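PDB 6AR7: lysozyme inhibitor LprI-like N-terminal domain-containing protein from Burkholderia thailandensis, which is of unknown function but may inhibit lysozyme, as LprI-family proteins do. Local coordinates for residues A[148-151]-A[152-155]; A[201-204]-A[205-209]; A[159-162]-A[163-166]; A[188-191]-A[192-195]. One frame throughout, in Å; residues are numbered along the deposited sequence. Where two conformers were deposited one is given.

How the interactions relate
Along the chain the order is interaction 1 (148-155), interaction 3 (159-166), interaction 4 (188-195) and interaction 2 (201-209), all in the LprI-like C-terminal part of an all-helical protein. Interaction 1 is the loop that leads into helix 155-174, which carries interaction 3; interaction 4 lies on helix 180-197 and interaction 2 opens helix 203-223. Their centres stand 11 to 16 Å apart. R149 O meets R206 NH1 between interactions 1 and 2, selenomethionine M164 packs on W190 between 3 and 4, and L209 packs on W190 and F193 between 2 and 4. The contacts thus lie on, or lead into, three successive helices that pack together.

Interaction 1 of 4, residues A[148-151]-A[152-155]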
loop_
_atom_site.group_PDB
_atom_site.type_symbol
_atom_site.label_atom_id
_atom_site.label_comp_id
_atom_site.label_asym_id
_atom_site.label_seq_id
_atom_site.Cartn_x
_atom_site.Cartn_y
_atom_site.Cartn_z
ATOM N N VAL A 148 9.576 -17.841 -8.480
ATOM C CA VAL A 148 9.438 -17.416 -7.096
ATOM C C VAL A 148 10.361 -18.271 -6.226
ATOM O O VAL A 148 10.141 -19.470 -6.045
ATOM C CB VAL A 148 7.978 -17.522 -6.639
ATOM C CG1 VAL A 148 7.887 -17.390 -5.141
ATOM C CG2 VAL A 148 7.136 -16.452 -7.337
ATOM N N ARG A 149 11.386 -17.662 -5.702
ATOM C CA ARG A 149 12.202 -18.359 -4.728
ATOM C C ARG A 149 11.606 -18.161 -3.341
ATOM O O ARG A 149 11.004 -17.117 -3.061
ATOM C CB ARG A 149 13.634 -17.830 -4.749
ATOM C CG ARG A 149 14.214 -17.664 -6.141
ATOM C CD ARG A 149 15.571 -16.977 -6.109
ATOM N NE ARG A 149 16.624 -17.857 -5.600
ATOM C CZ ARG A 149 17.299 -18.723 -6.350
ATOM N NH1 ARG A 149 18.242 -19.484 -5.808
ATOM N NH2 ARG A 149 17.024 -18.831 -7.644
ATOM N N PRO A 150 11.745 -19.151 -2.465
ATOM C CA PRO A 150 11.206 -19.006 -1.107
ATOM C C PRO A 150 11.813 -17.814 -0.382
ATOM O O PRO A 150 13.016 -17.556 -0.467
ATOM C CB PRO A 150 11.579 -20.328 -0.427
ATOM C CG PRO A 150 11.765 -21.290 -1.535
ATOM C CD PRO A 150 12.133 -20.538 -2.779
ATOM N N CYS A 151 10.962 -17.120 0.375
ATOM C CA CYS A 151 11.396 -15.955 1.130
ATOM C C CYS A 151 12.562 -16.280 2.055
ATOM O O CYS A 151 13.430 -15.433 2.287
ATOM C CB CYS A 151 10.194 -15.408 1.907
ATOM S SG CYS A 151 10.455 -13.948 2.927
HETATM N N MSE A 152 12.636 -17.512 2.526
HETATM C CA MSE A 152 13.645 -17.823 3.524
HETATM C C MSE A 152 15.060 -17.959 2.951
HETATM O O MSE A 152 16.007 -17.956 3.711
HETATM C CB MSE A 152 13.265 -19.088 4.283
HETATM C CG MSE A 152 13.229 -20.331 3.451
HETATM SE SE MSE A 152 12.991 -21.860 4.610
HETATM C CE MSE A 152 13.420 -21.001 6.302
ATOM N N ARG A 153 15.213 -18.000 1.621
ATOM C CA ARG A 153 16.555 -17.967 1.044
ATOM C C ARG A 153 17.203 -16.603 1.221
ATOM O O ARG A 153 18.432 -16.488 1.136
ATOM C CB ARG A 153 16.555 -18.304 -0.449
ATOM C CG ARG A 153 15.991 -19.651 -0.792
ATOM C CD ARG A 153 16.453 -20.152 -2.169
ATOM N NE ARG A 153 17.879 -20.467 -2.155
ATOM C CZ ARG A 153 18.474 -21.332 -2.972
ATOM N NH1 ARG A 153 17.773 -21.982 -3.891
ATOM N NH2 ARG A 153 19.778 -21.546 -2.870
ATOM N N ASP A 154 16.400 -15.564 1.387
ATOM C CA ASP A 154 16.883 -14.195 1.425
ATOM C C ASP A 154 16.742 -13.683 2.856
ATOM O O ASP A 154 15.626 -13.422 3.319
ATOM C CB ASP A 154 16.094 -13.350 0.422
ATOM C CG ASP A 154 16.459 -11.862 0.463
ATOM O OD1 ASP A 154 17.450 -11.472 1.112
ATOM O OD2 ASP A 154 15.721 -11.066 -0.149
ATOM N N ALA A 155 17.877 -13.492 3.537
ATOM C CA ALA A 155 17.840 -12.984 4.906
ATOM C C ALA A 155 17.065 -11.666 5.016
ATOM O O ALA A 155 16.390 -11.427 6.027
ATOM C CB ALA A 155 19.268 -12.820 5.442
#
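The R153 guanidinium has R149 NH1 over one of its faces, 3.2 Å above the plane and displaced toward the rim, while the R149 group receives R153 obliquely, the two planes lying 40° apart. NH1 of R149 and NH1 of R153 are 3.2 Å apart, but both are donors, so no bond joins them. Two like charges at this distance should repel, a cost that solvent at this surface would be expected to lessen. Both chains bend at chi3, and their charged ends come close. Beneath them the backbone makes a tight turn: R153 N donates to P150 O at 3.1 Å, and D154 N to C151 O at 3.1 Å. Proline suits the start of such a turn because its ring fixes phi. C151 holds SG anti to its backbone N (chi1 -180°), and SG forms the disulfide with C157, tying the turn to the next helix. D154 has a short carboxylate well placed for capping, and its OD1 accepts from A156 N. Successive i+3 to i bonds mark a short 3-10 turn, which here runs into an aspartate N-cap at the start of helix 155-174.

Interaction 2 of 4, residues A[201-204]-A[205-209]; sequences VSEG and ERVDL
E203 and R206 meet with their flat ends almost perpendicular, the carboxylate and guanidinium planes 82° apart. The carboxylate nevertheless reaches the guanidinium at its edge: E203 OE1 lies only 5° out of the R206 plane and accepts from NH1 at 3.2 Å, using the syn lone pair on the side of its other oxygen. R206 is extended from CG to NE, whereas E203 bends at chi2, which brings its acid alongside R206 CD and NH1. A long arginine suits this place because its NH1 also donates to R149 O, in the loop that leads into helix 155-174, so the salt bridge helps to fix the direction of a group shared by two partners.

On another side of the turn, V201 and E205 cross at about a right angle, with CB of V201 3.8 Å from CB of E205; the branched valine covers the aliphatic base of the glutamate. A water that accepts from S202 N may also join it to E205 OE2, although that second approach is too short to be trusted. S202 places OG between its backbone N and carbonyl carbon (chi1 72°), where it accepts from E205 N at 3.1 Å. Short and able to accept, this serine is a classic N-cap, here at the start of helix 203-223.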
loop_
_atom_site.group_PDB
_atom_site.type_symbol
_atom_site.label_atom_id
_atom_site.label_comp_id
_atom_site.label_asym_id
_atom_site.label_seq_id
_atom_site.Cartn_x
_atom_site.Cartn_y
_atom_site.Cartn_z
ATOM N N VAL A 201 8.243 -8.353 -9.576
ATOM C CA VAL A 201 9.130 -7.301 -9.090
ATOM C C VAL A 201 10.431 -7.927 -8.600
ATOM O O VAL A 201 10.529 -9.140 -8.387
ATOM C CB VAL A 201 8.480 -6.463 -7.971
ATOM C CG1 VAL A 201 7.161 -5.842 -8.446
ATOM C CG2 VAL A 201 8.252 -7.320 -6.730
ATOM N N SER A 202 11.434 -7.071 -8.405
ATOM C CA SER A 202 12.742 -7.512 -7.945
ATOM C C SER A 202 12.665 -8.039 -6.513
ATOM O O SER A 202 11.693 -7.817 -5.784
ATOM C CB SER A 202 13.750 -6.369 -8.007
ATOM O OG SER A 202 13.493 -5.409 -6.986
ATOM N N GLU A 203 13.706 -8.768 -6.118
ATOM C CA GLU A 203 13.770 -9.243 -4.743
ATOM C C GLU A 203 13.763 -8.072 -3.772
ATOM O O GLU A 203 13.130 -8.142 -2.713
ATOM C CB GLU A 203 15.005 -10.129 -4.539
ATOM C CG GLU A 203 15.093 -10.737 -3.133
ATOM C CD GLU A 203 14.014 -11.800 -2.846
ATOM O OE1 GLU A 203 13.308 -12.236 -3.784
ATOM O OE2 GLU A 203 13.868 -12.203 -1.669
ATOM N N GLY A 204 14.446 -6.978 -4.124
ATOM C CA GLY A 204 14.453 -5.809 -3.256
ATOM C C GLY A 204 13.071 -5.211 -3.065
ATOM O O GLY A 204 12.688 -4.857 -1.947
ATOM N N GLU A 205 12.292 -5.118 -4.146
ATOM C CA GLU A 205 10.921 -4.618 -4.031
ATOM C C GLU A 205 10.034 -5.592 -3.270
ATOM O O GLU A 205 9.104 -5.172 -2.570
ATOM C CB GLU A 205 10.336 -4.336 -5.418
ATOM C CG GLU A 205 11.206 -3.400 -6.240
ATOM C CD GLU A 205 10.431 -2.606 -7.267
ATOM O OE1 GLU A 205 9.306 -2.174 -6.955
ATOM O OE2 GLU A 205 10.944 -2.405 -8.384
ATOM N N ARG A 206 10.281 -6.894 -3.424
ATOM C CA ARG A 206 9.568 -7.875 -2.616
ATOM C C ARG A 206 9.792 -7.605 -1.126
ATOM O O ARG A 206 8.840 -7.539 -0.343
ATOM C CB ARG A 206 10.021 -9.278 -3.019
ATOM C CG ARG A 206 9.481 -10.413 -2.169
ATOM C CD ARG A 206 10.259 -11.694 -2.491
ATOM N NE ARG A 206 9.534 -12.885 -2.044
ATOM C CZ ARG A 206 9.959 -14.132 -2.213
ATOM N NH1 ARG A 206 11.123 -14.358 -2.815
ATOM N NH2 ARG A 206 9.227 -15.152 -1.771
ATOM N N VAL A 207 11.046 -7.381 -0.734
ATOM C CA VAL A 207 11.359 -7.052 0.654
ATOM C C VAL A 207 10.663 -5.764 1.082
ATOM O O VAL A 207 10.120 -5.676 2.191
ATOM C CB VAL A 207 12.885 -6.962 0.841
ATOM C CG1 VAL A 207 13.245 -6.479 2.260
ATOM C CG2 VAL A 207 13.534 -8.344 0.552
ATOM N N ASP A 208 10.665 -4.746 0.220
ATOM C CA ASP A 208 10.073 -3.461 0.597
ATOM C C ASP A 208 8.554 -3.539 0.728
ATOM O O ASP A 208 7.976 -2.822 1.553
ATOM C CB ASP A 208 10.479 -2.385 -0.407
ATOM C CG ASP A 208 11.957 -2.033 -0.304
ATOM O OD1 ASP A 208 12.537 -2.273 0.785
ATOM O OD2 ASP A 208 12.532 -1.521 -1.296
ATOM N N LEU A 209 7.895 -4.394 -0.062
ATOM C CA LEU A 209 6.472 -4.644 0.147
ATOM C C LEU A 209 6.211 -5.136 1.562
ATOM O O LEU A 209 5.276 -4.671 2.228
ATOM C CB LEU A 209 5.943 -5.674 -0.851
ATOM C CG LEU A 209 5.543 -5.251 -2.262
ATOM C CD1 LEU A 209 5.227 -6.497 -3.107
ATOM C CD2 LEU A 209 4.380 -4.239 -2.266
HETATM O O HOH W 1 10.917 -4.487 -9.581
#

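Interaction 3 of 4, residues A[159-162]-A[163-166]; sequences HALF and DMNR
H159 turns one face of its imidazole, at the NE2 end, to the carboxylate of D163, one turn further along the alpha-helix 155-174, which packs on helices 180-197 and 203-223. Ring and carboxylate planes are 67° apart, and although H159 NE2 lies 3.3 Å from D163 OD2, the angle is too poor for a hydrogen bond: the oxygen stands above the ring plane, off the NE2 corner, so an N-H in the plane would not point at it. Any attraction is probably mainly electrostatic, and would be stronger with the imidazole protonated. Between neighbouring turns the backbone is regular, D163 N donating to H159 O at 3.0 Å and N165 N to L161 O at 3.0 Å. The apolar side is carried by L161, whose CD1 touches CE of selenomethionine M164 at 4.0 Å. A flexible, unbranched chain suits M164, which is buried and has to fit against W190 and against R213, V214 and L217. N165 runs beside L161 and points the same way, its ND2 3.9 Å from L161 CG. R166, by contrast, bends at chi3 (78°), and its NE makes a long salt bridge of 3.7 Å with D163 OD1, which lies in the guanidinium plane.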
loop_
_atom_site.group_PDB
_atom_site.type_symbol
_atom_site.label_atom_id
_atom_site.label_comp_id
_atom_site.label_asym_id
_atom_site.label_seq_id
_atom_site.Cartn_x
_atom_site.Cartn_y
_atom_site.Cartn_z
ATOM N N HIS A 159 13.952 -11.534 7.528
ATOM C CA HIS A 159 13.891 -10.583 8.635
ATOM C C HIS A 159 12.625 -9.729 8.569
ATOM O O HIS A 159 11.991 -9.476 9.599
ATOM C CB HIS A 159 15.130 -9.697 8.627
ATOM C CG HIS A 159 15.102 -8.613 9.657
ATOM N ND1 HIS A 159 15.348 -8.847 10.992
ATOM C CD2 HIS A 159 14.836 -7.289 9.550
ATOM C CE1 HIS A 159 15.253 -7.713 11.662
ATOM N NE2 HIS A 159 14.938 -6.753 10.811
ATOM N N ALA A 160 12.231 -9.291 7.365
ATOM C CA ALA A 160 11.033 -8.470 7.232
ATOM C C ALA A 160 9.792 -9.270 7.585
ATOM O O ALA A 160 8.914 -8.780 8.304
ATOM C CB ALA A 160 10.926 -7.914 5.813
ATOM N N LEU A 161 9.738 -10.526 7.136
ATOM C CA LEU A 161 8.637 -11.413 7.499
ATOM C C LEU A 161 8.588 -11.645 9.003
ATOM O O LEU A 161 7.506 -11.681 9.602
ATOM C CB LEU A 161 8.794 -12.755 6.783
ATOM C CG LEU A 161 7.562 -13.644 6.679
ATOM C CD1 LEU A 161 6.503 -12.893 5.884
ATOM C CD2 LEU A 161 7.926 -14.949 6.001
ATOM N N PHE A 162 9.751 -11.834 9.625
ATOM C CA PHE A 162 9.792 -12.033 11.070
ATOM C C PHE A 162 9.203 -10.830 11.802
ATOM O O PHE A 162 8.423 -10.983 12.750
ATOM C CB PHE A 162 11.232 -12.284 11.518
ATOM C CG PHE A 162 11.365 -12.581 12.982
ATOM C CD1 PHE A 162 11.207 -13.878 13.454
ATOM C CD2 PHE A 162 11.628 -11.562 13.889
ATOM C CE1 PHE A 162 11.319 -14.159 14.808
ATOM C CE2 PHE A 162 11.731 -11.835 15.241
ATOM C CZ PHE A 162 11.581 -13.141 15.697
ATOM N N ASP A 163 9.587 -9.622 11.390
ATOM C CA ASP A 163 9.056 -8.414 12.016
ATOM C C ASP A 163 7.561 -8.274 11.777
ATOM O O ASP A 163 6.810 -7.887 12.680
ATOM C CB ASP A 163 9.784 -7.183 11.484
ATOM C CG ASP A 163 11.116 -6.953 12.172
ATOM O OD1 ASP A 163 11.405 -7.650 13.176
ATOM O OD2 ASP A 163 11.858 -6.052 11.725
HETATM N N MSE A 164 7.112 -8.579 10.569
HETATM C CA MSE A 164 5.701 -8.464 10.250
HETATM C C MSE A 164 4.859 -9.328 11.175
HETATM O O MSE A 164 3.893 -8.857 11.754
HETATM C CB MSE A 164 5.441 -8.864 8.813
HETATM C CG MSE A 164 4.208 -8.207 8.257
HETATM SE SE MSE A 164 3.704 -9.014 6.564
HETATM C CE MSE A 164 3.331 -10.832 7.181
ATOM N N ASN A 165 5.233 -10.601 11.313
ATOM C CA ASN A 165 4.439 -11.490 12.150
ATOM C C ASN A 165 4.537 -11.092 13.615
ATOM O O ASN A 165 3.568 -11.251 14.365
ATOM C CB ASN A 165 4.848 -12.942 11.907
ATOM C CG ASN A 165 4.447 -13.415 10.511
ATOM O OD1 ASN A 165 3.333 -13.128 10.057
ATOM N ND2 ASN A 165 5.349 -14.119 9.822
ATOM N N ARG A 166 5.681 -10.543 14.021
ATOM C CA ARG A 166 5.838 -10.014 15.371
ATOM C C ARG A 166 4.858 -8.875 15.636
ATOM O O ARG A 166 4.146 -8.866 16.648
ATOM C CB ARG A 166 7.273 -9.546 15.559
ATOM C CG ARG A 166 7.574 -8.995 16.905
ATOM C CD ARG A 166 9.064 -9.032 17.139
ATOM N NE ARG A 166 9.784 -7.963 16.457
ATOM C CZ ARG A 166 9.944 -6.744 16.962
ATOM N NH1 ARG A 166 9.422 -6.440 18.147
ATOM N NH2 ARG A 166 10.625 -5.831 16.287
#

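Interaction 4 of 4, residues A[188-191]-A[192-195]; sequences REWA and AFSD
S194 sets its CB over one face of the W190 indole, 4.0 Å from the centroid of the six-membered ring and 14° off the ring normal, a CH-pi contact between residues one helical turn apart. Its OG touches the same ring, 3.9 Å from W190 CH2. A small residue suits this place: the indole can fold along the helix over it, with W190 CG anti to the backbone N (chi1 175°) and the ring turned by chi2 of 88°. The backbone bond from S194 N to W190 O is short, 2.7 Å, and is the regular i+4 helix bond that brings the two residues together.

F193 is the next partner. Its CB lies 3.3 Å from W190 O, the carbonyl oxygen sits near the plane of the phenyl ring at its edge, and F193 CD2 approaches W190 CD1 obliquely at 4.4 Å. Further out, W89 and W86 of helix 73-101 meet W190 and F193 respectively edge-to-face, selenomethionine M164 lies against the opposite face of the same six-membered ring, its SE near CZ3, and L209 packs on F193. S194 O accepts from T198 OG1, a bond one turn further on.

The contact is therefore probably mainly dispersive: a polarisable indole gains from the C-H groups and neighbouring rings packed on it, while the polar backbone atoms beneath are satisfied along the helix.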
loop_
_atom_site.group_PDB
_atom_site.type_symbol
_atom_site.label_atom_id
_atom_site.label_comp_id
_atom_site.label_asym_id
_atom_site.label_seq_id
_atom_site.Cartn_x
_atom_site.Cartn_y
_atom_site.Cartn_z
ATOM N N ARG A 188 -4.816 -11.466 5.460
ATOM C CA ARG A 188 -4.873 -12.555 4.490
ATOM C C ARG A 188 -4.919 -12.009 3.067
ATOM O O ARG A 188 -4.242 -12.523 2.173
ATOM C CB ARG A 188 -6.076 -13.445 4.782
ATOM C CG ARG A 188 -6.319 -14.536 3.773
ATOM C CD ARG A 188 -7.470 -15.448 4.231
ATOM N NE ARG A 188 -8.726 -14.714 4.420
ATOM C CZ ARG A 188 -9.431 -14.715 5.551
ATOM N NH1 ARG A 188 -9.014 -15.423 6.594
ATOM N NH2 ARG A 188 -10.557 -14.016 5.638
ATOM N N GLU A 189 -5.696 -10.954 2.833
ATOM C CA GLU A 189 -5.735 -10.458 1.467
ATOM C C GLU A 189 -4.483 -9.667 1.124
ATOM O O GLU A 189 -4.052 -9.676 -0.034
ATOM C CB GLU A 189 -7.009 -9.664 1.222
ATOM C CG GLU A 189 -8.158 -10.617 0.927
ATOM C CD GLU A 189 -9.498 -9.998 1.158
ATOM O OE1 GLU A 189 -10.491 -10.481 0.564
ATOM O OE2 GLU A 189 -9.552 -9.026 1.937
ATOM N N TRP A 190 -3.858 -9.023 2.109
ATOM C CA TRP A 190 -2.564 -8.421 1.838
ATOM C C TRP A 190 -1.562 -9.484 1.379
ATOM O O TRP A 190 -0.837 -9.278 0.398
ATOM C CB TRP A 190 -2.046 -7.657 3.068
ATOM C CG TRP A 190 -0.676 -7.151 2.798
ATOM C CD1 TRP A 190 -0.346 -5.968 2.222
ATOM C CD2 TRP A 190 0.555 -7.857 2.996
ATOM N NE1 TRP A 190 1.014 -5.881 2.063
ATOM C CE2 TRP A 190 1.590 -7.024 2.539
ATOM C CE3 TRP A 190 0.879 -9.106 3.527
ATOM C CZ2 TRP A 190 2.934 -7.401 2.593
ATOM C CZ3 TRP A 190 2.214 -9.486 3.571
ATOM C CH2 TRP A 190 3.223 -8.628 3.119
ATOM N N ALA A 191 -1.524 -10.638 2.059
ATOM C CA ALA A 191 -0.542 -11.666 1.721
ATOM C C ALA A 191 -0.799 -12.242 0.338
ATOM O O ALA A 191 0.146 -12.506 -0.411
ATOM C CB ALA A 191 -0.545 -12.786 2.773
ATOM N N ALA A 192 -2.070 -12.421 -0.028
ATOM C CA ALA A 192 -2.394 -12.846 -1.385
ATOM C C ALA A 192 -1.969 -11.788 -2.408
ATOM O O ALA A 192 -1.522 -12.128 -3.508
ATOM C CB ALA A 192 -3.893 -13.150 -1.496
ATOM N N PHE A 193 -2.112 -10.498 -2.074
ATOM C CA PHE A 193 -1.580 -9.455 -2.951
ATOM C C PHE A 193 -0.060 -9.556 -3.050
ATOM O O PHE A 193 0.510 -9.540 -4.150
ATOM C CB PHE A 193 -2.007 -8.068 -2.455
ATOM C CG PHE A 193 -1.167 -6.928 -2.993
ATOM C CD1 PHE A 193 -1.202 -6.591 -4.333
ATOM C CD2 PHE A 193 -0.362 -6.183 -2.145
ATOM C CE1 PHE A 193 -0.430 -5.542 -4.822
ATOM C CE2 PHE A 193 0.412 -5.139 -2.618
ATOM C CZ PHE A 193 0.377 -4.813 -3.960
ATOM N N SER A 194 0.610 -9.677 -1.901
ATOM C CA SER A 194 2.057 -9.830 -1.886
ATOM C C SER A 194 2.491 -10.997 -2.766
ATOM O O SER A 194 3.421 -10.871 -3.568
ATOM C CB SER A 194 2.537 -10.025 -0.451
ATOM O OG SER A 194 3.939 -10.160 -0.408
ATOM N N ASP A 195 1.813 -12.142 -2.645
ATOM C CA ASP A 195 2.199 -13.288 -3.462
ATOM C C ASP A 195 2.039 -12.985 -4.949
ATOM O O ASP A 195 2.875 -13.390 -5.765
ATOM C CB ASP A 195 1.379 -14.530 -3.097
ATOM C CG ASP A 195 1.699 -15.064 -1.702
ATOM O OD1 ASP A 195 2.792 -14.755 -1.165
ATOM O OD2 ASP A 195 0.861 -15.815 -1.160
#